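Local coordinates for protein rhamnogalacturonan endolyase YesW (Bacillus subtilis, PDB 2ZUX) that cleaves the rhamnogalacturonan backbone of plant cell-wall pectin by endo-type elimination, using calcium or manganese, and releases unsaturated oligosaccharides, at residues A[149-154]-A[166-171]; A[198-203]-A[228-233]; A[327-332]-A[364-369]; A[545-550]-A[560-565]. One frame throughout, in Å; residues are numbered along the deposited sequence.

Contact 1 (A[149-154]-A[166-171]); sequences GDVLID and INLGKN. With RAM (alpha-L-rhamnopyranose), chain O.
Ile153 and Ile166 sit opposite each other as a hydrogen-bonded antiparallel pair, tied by a nearly straight bond of 2.7 Å from Ile166 N to Ile153 O. Ile153 N returns a second bond to Ile166 O, and Leu168 N takes up Val151 O at 2.9 Å. The buried side is hydrocarbon. Val151 turns CG1 anti to its own backbone N (chi1 -180°), which lays it 3.8 Å from Leu168 CD1; Met196 of strand 193-198 covers Leu168 and Ile153 here.

The other face is polar and partly open. Leu152 CD2 packs against the carboxamide of Asn167, 3.5 Å from its CG. Asn167 ND2 donates to Asp150 OD2 at 3.0 Å, with the acceptor in the amide plane; the N-H comes down from above the carboxylate, the two planes being 72° apart. Next to the Leu168 bond the two backbones are joined through a water, which accepts from Val151 N and donates to Gly169 O. The other carboxylate oxygen, Asp150 OD1, accepts from O1 of the rhamnose at 2.7 Å, while Lys170 CB lies 3.4 Å from that same O1.

This is the outer beta hairpin of a propeller blade, strands 152-156 and 162-167; the loops at its end contribute Asp150 and Lys170 to a rhamnose pocket completed by residues such as Tyr110 and Arg218, probably one of those in the carbohydrate-binding region distant from the active site.

Contact 2 (A[198-203]-A[228-233]); sequences TADGTK and PEYLTV. With RAM (alpha-L-rhamnopyranose), chain P.
Tyr230 and Asp200 meet with their flat groups nearly upright to each other, the carboxylate and ring planes 81° apart. Tyr230 OH donates to Asp200 OD1 at 2.7 Å; that oxygen lies at the ring edge, in the ring plane, and is met on its syn side but 35° out of the carboxylate plane. Chi1 of -49° sets Tyr230 CG anti to the carbonyl carbon; further out, CD2 passes 3.6 Å from Ala199 C. The Asp200 and Pro228 side chains cross at about a right angle, Asp200 OD2 resting 3.6 Å from Pro228 CG. A water donates to Asp200 OD2 and to Pro228 O while accepting from Asp200 N.

Further along, Thr198 and Thr232 also cross at about a right angle, hydroxyl to hydroxyl, with OG1 atoms 2.8 Å apart; Thr232 OG1 goes on to Thr244. Between these two contacts Thr198 and Tyr230 form the single backbone pair, bonded both ways. After it the chain swings into a type II turn, Ala199 to Thr202, in which Ala199 N donates to Thr202 OG1 at 3.0 Å. The turn presents Gly201 O to the rhamnose, whose O3 donates to it at 2.6 Å.

With a phenylalanine in place of Tyr230, Asp200 OD1 would probably lose one of its donors, keeping Asn212 N, and the carboxylate would be freer to turn. As built, hydroxyl, amide N-H and water all donate to this buried carboxylate, which is consistent with its being ionised, and the tyrosine bond ties the residue just before the sugar-binding Gly201 carbonyl to strand 230-235.

Contact 3 (A[327-332]-A[364-369]); sequences NLSIAD and DALHTG. With CA (calcium ion), chain L; CA (calcium ion), chain C.
Ser329 and Thr368 place their hydroxyls in the same way, each oxygen anti to its carbonyl carbon and beside its own backbone N (chi1 -53° and -60°), which brings Ser329 OG to 3.0 Å from Thr368 OG1. Whether the serine proton goes to that threonine is not settled, because another acceptor lies near. Two waters also sit 2.8 Å from Ser329 OG; one of them accepts from Thr368 N at 2.9 Å, so water fills in where the two backbones stand too far apart to bond. Leu366 turns CG anti to its backbone N (chi1 -174°), and its CD2 comes 3.7 Å from Leu328 CA. Beyond the hydroxyls, Ala331 CB and Thr368 CG2 close the row at 4.3 Å.

The outer ends of the two segments bind metal. Asp332 OD1 holds a calcium at 2.3 Å with Asp334, Asp336, Lys338 O and Glu340, a DxDxDG loop like that of EF-hands. Asp364 OD1 binds a different calcium at 2.1 Å, together with His326, His362, Glu385 and two waters.

Strands 329-331 and 366-369 run side by side in the same direction, yet each bonds within its own sheet, to 340-343 and 379-383. They are the edge strands of two consecutive propeller blades: Leu366 and Thr368 pack on Val380, while the side chains of Leu328 and Ile330 pack on Trp553 of helix 547-553.

Contact 4 (A[545-550]-A[560-565]); sequences PVYRLG and QPPHTS
Val546 O is gripped by two donors: Gly550 N, four residues on, at 2.9 Å, and a water at 3.0 Å. That water accepts from His563 N, so it links the two segments. A second water also bridges the segments, donating to both Gly550 O and Gln560 O; with no direct hydrogen bond between the segments, water carries the polar link.

The rest is packing. Tyr547 swings CG anti to its backbone N (chi1 -173°) and runs alongside Pro562. Pro562 CB sits over one face of the ring in a CH-pi contact, 4.1 Å from the centroid, and Pro562 CG touches Tyr547 CE1 at 3.5 Å. The Tyr547 hydroxyl is bonded to Glu513 and to Asp506 N. An alanine at Tyr547 would probably open a gap beside Pro562 and leave Glu513 and Asp506 N without that hydroxyl. At the other end Val546 CG2 meets Ser565 CB at 3.5 Å. Gly550 matters too: a CB there would press tightly on Pro562.

Helix 547-553, the one helix in this beta-propeller, lies near the middle of the molecule, packed against the chain 560-565 that follows it and, through Val546 and Leu549, against strand 329-331 of a blade.

In the fold
The four contacts follow one another along the chain without interleaving, all in the C-terminal family 11 lyase range, and they fall into two pairs. Contacts 1 and 2, with centres about 10 Å apart, belong to successive blade sheets and touch directly: Leu168 O probably bonds Thr202 OG1, and Asn167 O probably bonds Lys203 N. Together they contribute residues to two peripheral rhamnose pockets, with Lys170 shared by both. Contacts 3 and 4, with centres about 8 Å apart, lie nearer the middle, where Gln560 OE1 probably accepts from Leu366 N. About 28 Å separates the centres of contacts 1 and 3, so those pockets stand well apart from the central region, where calcium-binding Asp364 approaches another rhamnose.

Contact 1 (A[149-154]-A[166-171])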
# COMPACT_ATOMS: atom_id res chain seq x y z
N GLY A 149 -5.96 -21.48 -10.46
CA GLY A 149 -6.11 -20.77 -11.72
C GLY A 149 -5.03 -19.72 -11.92
O GLY A 149 -4.33 -19.34 -10.97
N ASP A 150 -4.90 -19.25 -13.16
CA ASP A 150 -3.93 -18.21 -13.51
C ASP A 150 -4.17 -16.93 -12.71
O ASP A 150 -5.31 -16.56 -12.46
CB ASP A 150 -4.05 -17.85 -14.99
CG ASP A 150 -3.49 -18.92 -15.92
OD1 ASP A 150 -2.68 -19.76 -15.49
OD2 ASP A 150 -3.87 -18.87 -17.12
N VAL A 151 -3.08 -16.27 -12.36
CA VAL A 151 -3.13 -14.93 -11.78
C VAL A 151 -3.07 -13.92 -12.92
O VAL A 151 -2.20 -14.01 -13.79
CB VAL A 151 -1.96 -14.70 -10.81
CG1 VAL A 151 -2.01 -13.30 -10.18
CG2 VAL A 151 -1.95 -15.78 -9.74
N LEU A 152 -4.03 -13.00 -12.93
CA LEU A 152 -4.10 -11.97 -13.97
C LEU A 152 -3.91 -10.61 -13.33
O LEU A 152 -4.42 -10.36 -12.24
CB LEU A 152 -5.47 -12.03 -14.67
CG LEU A 152 -5.90 -13.43 -15.11
CD1 LEU A 152 -7.34 -13.45 -15.53
CD2 LEU A 152 -5.02 -13.94 -16.23
N ILE A 153 -3.17 -9.74 -14.02
CA ILE A 153 -2.92 -8.37 -13.57
C ILE A 153 -3.36 -7.46 -14.69
O ILE A 153 -2.90 -7.60 -15.83
CB ILE A 153 -1.41 -8.10 -13.31
CG1 ILE A 153 -0.75 -9.17 -12.42
CG2 ILE A 153 -1.21 -6.66 -12.80
CD1 ILE A 153 -1.26 -9.22 -11.01
N ASP A 154 -4.26 -6.53 -14.37
CA ASP A 154 -4.77 -5.56 -15.35
C ASP A 154 -4.36 -4.14 -15.00
O ASP A 154 -4.13 -3.83 -13.83
CB ASP A 154 -6.30 -5.56 -15.38
CG ASP A 154 -6.92 -6.81 -15.96
OD1 ASP A 154 -6.21 -7.74 -16.39
OD2 ASP A 154 -8.17 -6.85 -16.00
N ILE A 166 -1.87 -8.83 -18.06
CA ILE A 166 -0.76 -9.78 -17.99
C ILE A 166 -1.30 -11.05 -17.37
O ILE A 166 -2.00 -11.00 -16.35
CB ILE A 166 0.40 -9.22 -17.13
CG1 ILE A 166 1.06 -8.04 -17.84
CG2 ILE A 166 1.43 -10.31 -16.77
CD1 ILE A 166 2.07 -7.29 -17.00
N ASN A 167 -1.00 -12.19 -17.98
CA ASN A 167 -1.37 -13.48 -17.43
C ASN A 167 -0.11 -14.16 -16.93
O ASN A 167 0.75 -14.54 -17.72
CB ASN A 167 -2.07 -14.35 -18.48
CG ASN A 167 -2.54 -15.67 -17.92
OD1 ASN A 167 -1.97 -16.18 -16.95
ND2 ASN A 167 -3.59 -16.24 -18.50
N LEU A 168 0.02 -14.32 -15.61
CA LEU A 168 1.28 -14.84 -15.07
C LEU A 168 1.51 -16.32 -15.42
O LEU A 168 2.65 -16.78 -15.40
CB LEU A 168 1.38 -14.59 -13.56
CG LEU A 168 1.70 -13.12 -13.24
CD1 LEU A 168 1.33 -12.79 -11.82
CD2 LEU A 168 3.17 -12.80 -13.48
N GLY A 169 0.43 -17.02 -15.74
CA GLY A 169 0.51 -18.36 -16.33
C GLY A 169 0.63 -19.47 -15.31
O GLY A 169 0.65 -19.25 -14.09
N LYS A 170 0.70 -20.70 -15.82
CA LYS A 170 0.61 -21.90 -14.99
C LYS A 170 1.76 -22.08 -14.00
O LYS A 170 1.63 -22.85 -13.05
CB LYS A 170 0.51 -23.15 -15.87
CG LYS A 170 1.76 -23.41 -16.71
CD LYS A 170 1.66 -24.69 -17.53
CE LYS A 170 0.51 -24.66 -18.52
NZ LYS A 170 0.71 -23.65 -19.59
N ASN A 171 2.88 -21.39 -14.22
CA ASN A 171 4.05 -21.57 -13.36
C ASN A 171 4.15 -20.54 -12.24
O ASN A 171 5.16 -20.49 -11.54
CB ASN A 171 5.34 -21.66 -14.18
CG ASN A 171 5.34 -22.84 -15.11
OD1 ASN A 171 5.58 -22.70 -16.31
ND2 ASN A 171 5.04 -24.02 -14.58
C1 RAM O . -3.68 -22.00 -17.71
C2 RAM O . -3.63 -23.06 -18.81
C3 RAM O . -3.40 -24.44 -18.19
C4 RAM O . -4.39 -24.72 -17.06
C5 RAM O . -4.35 -23.59 -16.03
C6 RAM O . -5.38 -23.79 -14.92
O1 RAM O . -2.39 -21.81 -17.16
O2 RAM O . -4.85 -23.04 -19.52
O3 RAM O . -3.52 -25.43 -19.19
O4 RAM O . -4.10 -25.97 -16.48
O5 RAM O . -4.60 -22.36 -16.68
O HOH W 1 -0.50 -17.31 -12.56

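Contact 2 (A[198-203]-A[228-233])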
# COMPACT_ATOMS: atom_id res chain seq x y z
N THR A 198 8.00 -13.63 -12.30
CA THR A 198 7.34 -14.24 -13.46
C THR A 198 7.98 -15.60 -13.71
O THR A 198 8.91 -16.00 -13.00
CB THR A 198 7.51 -13.35 -14.71
OG1 THR A 198 8.90 -13.19 -14.97
CG2 THR A 198 6.86 -11.97 -14.48
N ALA A 199 7.50 -16.31 -14.72
CA ALA A 199 8.00 -17.64 -15.01
C ALA A 199 7.85 -17.94 -16.49
O ALA A 199 7.26 -17.16 -17.25
CB ALA A 199 7.24 -18.67 -14.19
N ASP A 200 8.39 -19.08 -16.91
CA ASP A 200 8.09 -19.59 -18.25
C ASP A 200 6.58 -19.62 -18.39
O ASP A 200 5.87 -20.08 -17.50
CB ASP A 200 8.63 -21.01 -18.40
CG ASP A 200 10.14 -21.07 -18.40
OD1 ASP A 200 10.77 -20.28 -19.12
OD2 ASP A 200 10.68 -21.92 -17.66
N GLY A 201 6.08 -19.10 -19.50
CA GLY A 201 4.65 -19.12 -19.73
C GLY A 201 3.92 -17.86 -19.31
O GLY A 201 2.76 -17.71 -19.64
N THR A 202 4.57 -16.98 -18.57
CA THR A 202 3.98 -15.67 -18.28
C THR A 202 3.78 -14.95 -19.62
O THR A 202 4.69 -14.94 -20.45
CB THR A 202 4.89 -14.84 -17.36
OG1 THR A 202 4.94 -15.46 -16.07
CG2 THR A 202 4.37 -13.40 -17.23
N LYS A 203 2.59 -14.38 -19.81
CA LYS A 203 2.26 -13.68 -21.05
C LYS A 203 2.11 -12.19 -20.76
O LYS A 203 1.30 -11.79 -19.91
CB LYS A 203 0.97 -14.27 -21.63
CG LYS A 203 0.64 -13.79 -23.04
CD LYS A 203 -0.39 -14.69 -23.74
CE LYS A 203 -1.71 -14.76 -22.99
NZ LYS A 203 -2.47 -13.48 -22.97
N PRO A 228 13.09 -22.67 -13.91
CA PRO A 228 13.55 -21.29 -13.81
C PRO A 228 12.54 -20.38 -13.12
O PRO A 228 11.33 -20.64 -13.14
CB PRO A 228 13.70 -20.87 -15.27
CG PRO A 228 13.85 -22.15 -16.04
CD PRO A 228 13.06 -23.16 -15.30
N GLU A 229 13.05 -19.31 -12.52
CA GLU A 229 12.21 -18.27 -11.96
C GLU A 229 12.75 -16.94 -12.45
O GLU A 229 13.97 -16.76 -12.50
CB GLU A 229 12.26 -18.30 -10.43
CG GLU A 229 11.75 -19.59 -9.82
CD GLU A 229 11.86 -19.59 -8.31
OE1 GLU A 229 13.00 -19.52 -7.82
OE2 GLU A 229 10.81 -19.66 -7.64
N TYR A 230 11.86 -16.02 -12.80
CA TYR A 230 12.29 -14.76 -13.39
C TYR A 230 11.78 -13.55 -12.63
O TYR A 230 10.81 -13.63 -11.87
CB TYR A 230 11.84 -14.65 -14.86
CG TYR A 230 12.15 -15.85 -15.72
CD1 TYR A 230 13.44 -16.37 -15.79
CD2 TYR A 230 11.16 -16.44 -16.49
CE1 TYR A 230 13.73 -17.47 -16.59
CE2 TYR A 230 11.42 -17.55 -17.30
CZ TYR A 230 12.72 -18.06 -17.34
OH TYR A 230 13.01 -19.13 -18.14
N LEU A 231 12.46 -12.43 -12.85
CA LEU A 231 12.00 -11.11 -12.40
C LEU A 231 11.82 -10.27 -13.66
O LEU A 231 12.76 -10.15 -14.45
CB LEU A 231 13.04 -10.47 -11.48
CG LEU A 231 12.70 -9.07 -10.97
CD1 LEU A 231 11.40 -9.07 -10.14
CD2 LEU A 231 13.85 -8.51 -10.15
N THR A 232 10.62 -9.72 -13.85
CA THR A 232 10.33 -8.91 -15.03
C THR A 232 9.88 -7.51 -14.65
O THR A 232 9.11 -7.32 -13.70
CB THR A 232 9.24 -9.56 -15.91
OG1 THR A 232 9.68 -10.87 -16.30
CG2 THR A 232 8.98 -8.75 -17.17
N VAL A 233 10.39 -6.54 -15.40
CA VAL A 233 9.86 -5.18 -15.37
C VAL A 233 9.04 -5.00 -16.64
O VAL A 233 9.55 -5.21 -17.75
CB VAL A 233 10.99 -4.12 -15.32
CG1 VAL A 233 10.41 -2.71 -15.28
CG2 VAL A 233 11.90 -4.36 -14.12
C1 RAM P . 1.04 -21.10 -24.13
C2 RAM P . 1.31 -21.08 -22.63
C3 RAM P . 1.09 -19.67 -22.08
C4 RAM P . -0.30 -19.17 -22.44
C5 RAM P . -0.52 -19.28 -23.95
C6 RAM P . -1.94 -18.90 -24.36
O1 RAM P . 2.02 -20.35 -24.81
O2 RAM P . 0.45 -22.00 -21.99
O3 RAM P . 1.27 -19.63 -20.68
O4 RAM P . -0.43 -17.84 -22.01
O5 RAM P . -0.26 -20.60 -24.41
O HOH W 2 9.48 -21.20 -15.20

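Contact 3 (A[327-332]-A[364-369])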
# COMPACT_ATOMS: atom_id res chain seq x y z
N ASN A 327 4.39 -9.06 5.92
CA ASN A 327 4.36 -7.65 5.51
C ASN A 327 5.69 -7.03 5.91
O ASN A 327 6.48 -7.63 6.64
CB ASN A 327 3.14 -6.89 6.10
CG ASN A 327 2.64 -7.45 7.42
OD1 ASN A 327 1.55 -8.06 7.49
ND2 ASN A 327 3.40 -7.26 8.48
N LEU A 328 5.95 -5.84 5.40
CA LEU A 328 7.16 -5.09 5.74
C LEU A 328 6.84 -3.59 5.67
O LEU A 328 5.76 -3.21 5.21
CB LEU A 328 8.33 -5.46 4.82
CG LEU A 328 8.17 -5.48 3.30
CD1 LEU A 328 7.93 -4.09 2.71
CD2 LEU A 328 9.40 -6.10 2.67
N SER A 329 7.75 -2.77 6.16
CA SER A 329 7.66 -1.32 5.99
C SER A 329 8.99 -0.81 5.46
O SER A 329 10.01 -1.49 5.55
CB SER A 329 7.38 -0.61 7.31
OG SER A 329 6.24 -1.14 7.98
N ILE A 330 8.96 0.39 4.89
CA ILE A 330 10.15 1.03 4.34
C ILE A 330 10.17 2.47 4.81
O ILE A 330 9.19 3.20 4.62
CB ILE A 330 10.13 1.04 2.79
CG1 ILE A 330 9.86 -0.35 2.22
CG2 ILE A 330 11.44 1.64 2.25
CD1 ILE A 330 11.00 -1.30 2.33
N ALA A 331 11.28 2.90 5.40
CA ALA A 331 11.38 4.26 5.92
C ALA A 331 12.82 4.60 6.19
O ALA A 331 13.64 3.73 6.49
CB ALA A 331 10.57 4.41 7.22
N ASP A 332 13.13 5.89 6.14
CA ASP A 332 14.42 6.37 6.60
C ASP A 332 14.33 6.48 8.12
O ASP A 332 13.74 7.43 8.65
CB ASP A 332 14.76 7.72 5.97
CG ASP A 332 16.05 8.31 6.52
OD1 ASP A 332 16.85 7.57 7.13
OD2 ASP A 332 16.26 9.53 6.35
N ASP A 364 1.98 -10.96 12.18
CA ASP A 364 1.00 -10.78 11.10
C ASP A 364 0.62 -9.34 10.80
O ASP A 364 -0.03 -9.09 9.79
CB ASP A 364 -0.28 -11.57 11.39
CG ASP A 364 -0.17 -13.02 11.01
OD1 ASP A 364 0.93 -13.59 11.13
OD2 ASP A 364 -1.21 -13.61 10.61
N ALA A 365 1.00 -8.41 11.67
CA ALA A 365 0.70 -7.00 11.45
C ALA A 365 1.88 -6.16 11.91
O ALA A 365 2.64 -6.58 12.80
CB ALA A 365 -0.58 -6.60 12.19
N LEU A 366 2.01 -4.96 11.33
CA LEU A 366 3.21 -4.15 11.47
C LEU A 366 2.87 -2.71 11.14
O LEU A 366 2.20 -2.45 10.14
CB LEU A 366 4.25 -4.65 10.48
CG LEU A 366 5.66 -4.07 10.50
CD1 LEU A 366 6.36 -4.43 11.81
CD2 LEU A 366 6.44 -4.61 9.33
N HIS A 367 3.35 -1.78 11.97
CA HIS A 367 3.11 -0.35 11.79
C HIS A 367 4.38 0.44 12.05
O HIS A 367 4.89 0.43 13.17
CB HIS A 367 2.00 0.10 12.73
CG HIS A 367 0.69 -0.51 12.37
ND1 HIS A 367 0.23 -1.71 12.88
CD2 HIS A 367 -0.23 -0.11 11.46
CE1 HIS A 367 -0.92 -2.00 12.31
NE2 HIS A 367 -1.22 -1.06 11.44
N THR A 368 4.88 1.11 11.02
CA THR A 368 6.08 1.94 11.12
C THR A 368 5.71 3.38 10.79
O THR A 368 5.28 3.67 9.67
CB THR A 368 7.16 1.47 10.15
OG1 THR A 368 7.51 0.11 10.44
CG2 THR A 368 8.41 2.33 10.26
N GLY A 369 5.88 4.28 11.75
CA GLY A 369 5.57 5.69 11.54
C GLY A 369 6.05 6.49 12.72
O GLY A 369 6.82 5.99 13.54
CA CA L . 18.31 5.92 6.53
CA CA C . 1.55 -15.52 10.47
O HOH W 3 3.98 -2.64 7.30
O HOH W 4 3.98 0.48 8.32
O HOH W 5 -0.49 -16.08 10.29
O HOH W 6 1.97 -17.61 10.01

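Contact 4 (A[545-550]-A[560-565])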
# COMPACT_ATOMS: atom_id res chain seq x y z
N PRO A 545 7.29 10.73 1.79
CA PRO A 545 8.21 9.64 1.46
C PRO A 545 7.94 8.27 2.08
O PRO A 545 8.46 7.30 1.56
CB PRO A 545 9.58 10.18 1.93
CG PRO A 545 9.25 11.21 2.96
CD PRO A 545 8.00 11.85 2.45
N VAL A 546 7.19 8.19 3.18
CA VAL A 546 6.84 6.89 3.79
C VAL A 546 5.45 6.44 3.34
O VAL A 546 5.22 5.25 3.06
CB VAL A 546 6.95 6.95 5.34
CG1 VAL A 546 6.37 5.70 5.99
CG2 VAL A 546 8.40 7.11 5.74
N TYR A 547 4.50 7.38 3.27
CA TYR A 547 3.16 7.04 2.82
C TYR A 547 3.17 6.51 1.39
O TYR A 547 2.55 5.49 1.10
CB TYR A 547 2.24 8.26 2.93
CG TYR A 547 0.79 7.94 2.64
CD1 TYR A 547 -0.11 7.69 3.67
CD2 TYR A 547 0.32 7.88 1.33
CE1 TYR A 547 -1.45 7.38 3.40
CE2 TYR A 547 -0.99 7.58 1.04
CZ TYR A 547 -1.87 7.34 2.08
OH TYR A 547 -3.17 7.05 1.76
N ARG A 548 3.87 7.19 0.50
CA ARG A 548 3.89 6.77 -0.91
C ARG A 548 4.42 5.36 -1.04
O ARG A 548 3.93 4.55 -1.84
CB ARG A 548 4.73 7.74 -1.76
CG ARG A 548 4.87 7.34 -3.24
CD ARG A 548 3.50 7.32 -3.88
NE ARG A 548 3.46 6.81 -5.26
CZ ARG A 548 3.23 5.54 -5.60
NH1 ARG A 548 3.12 4.60 -4.66
NH2 ARG A 548 3.15 5.21 -6.88
N LEU A 549 5.46 5.06 -0.26
CA LEU A 549 6.03 3.72 -0.28
C LEU A 549 5.08 2.69 0.32
O LEU A 549 5.04 1.55 -0.15
CB LEU A 549 7.40 3.69 0.43
CG LEU A 549 8.43 4.64 -0.20
CD1 LEU A 549 9.74 4.54 0.57
CD2 LEU A 549 8.65 4.35 -1.67
N GLY A 550 4.31 3.09 1.33
CA GLY A 550 3.25 2.24 1.88
C GLY A 550 2.18 1.85 0.86
O GLY A 550 1.70 0.71 0.86
N GLN A 560 -1.26 -4.24 4.81
CA GLN A 560 -1.25 -3.36 5.98
C GLN A 560 -1.55 -1.93 5.55
O GLN A 560 -1.25 -1.56 4.41
CB GLN A 560 0.11 -3.40 6.67
CG GLN A 560 0.46 -4.77 7.23
CD GLN A 560 -0.48 -5.23 8.31
OE1 GLN A 560 -0.58 -4.61 9.37
NE2 GLN A 560 -1.20 -6.32 8.04
N PRO A 561 -2.13 -1.13 6.46
CA PRO A 561 -2.44 0.26 6.14
C PRO A 561 -1.20 1.14 6.05
O PRO A 561 -0.18 0.83 6.66
CB PRO A 561 -3.33 0.70 7.31
CG PRO A 561 -2.87 -0.15 8.47
CD PRO A 561 -2.54 -1.48 7.84
N PRO A 562 -1.29 2.24 5.30
CA PRO A 562 -0.15 3.14 5.15
C PRO A 562 -0.01 4.14 6.29
O PRO A 562 -0.99 4.45 6.98
CB PRO A 562 -0.45 3.85 3.83
CG PRO A 562 -1.96 3.93 3.80
CD PRO A 562 -2.45 2.68 4.50
N HIS A 563 1.22 4.63 6.46
CA HIS A 563 1.55 5.63 7.47
C HIS A 563 2.35 6.76 6.86
O HIS A 563 2.99 6.60 5.83
CB HIS A 563 2.35 4.97 8.59
CG HIS A 563 1.51 4.19 9.53
ND1 HIS A 563 1.34 2.82 9.46
CD2 HIS A 563 0.74 4.61 10.56
CE1 HIS A 563 0.51 2.44 10.41
NE2 HIS A 563 0.13 3.50 11.09
N THR A 564 2.31 7.92 7.51
CA THR A 564 3.11 9.07 7.09
C THR A 564 4.47 9.08 7.82
O THR A 564 4.63 8.48 8.89
CB THR A 564 2.35 10.38 7.35
OG1 THR A 564 1.85 10.38 8.69
CG2 THR A 564 1.19 10.53 6.39
N SER A 565 5.44 9.77 7.22
CA SER A 565 6.77 9.89 7.81
C SER A 565 6.79 10.81 9.03
O SER A 565 7.74 10.76 9.83
CB SER A 565 7.76 10.43 6.78
OG SER A 565 7.48 11.77 6.44
O HOH W 7 3.44 3.63 4.90
O HOH W 8 -0.43 0.61 2.75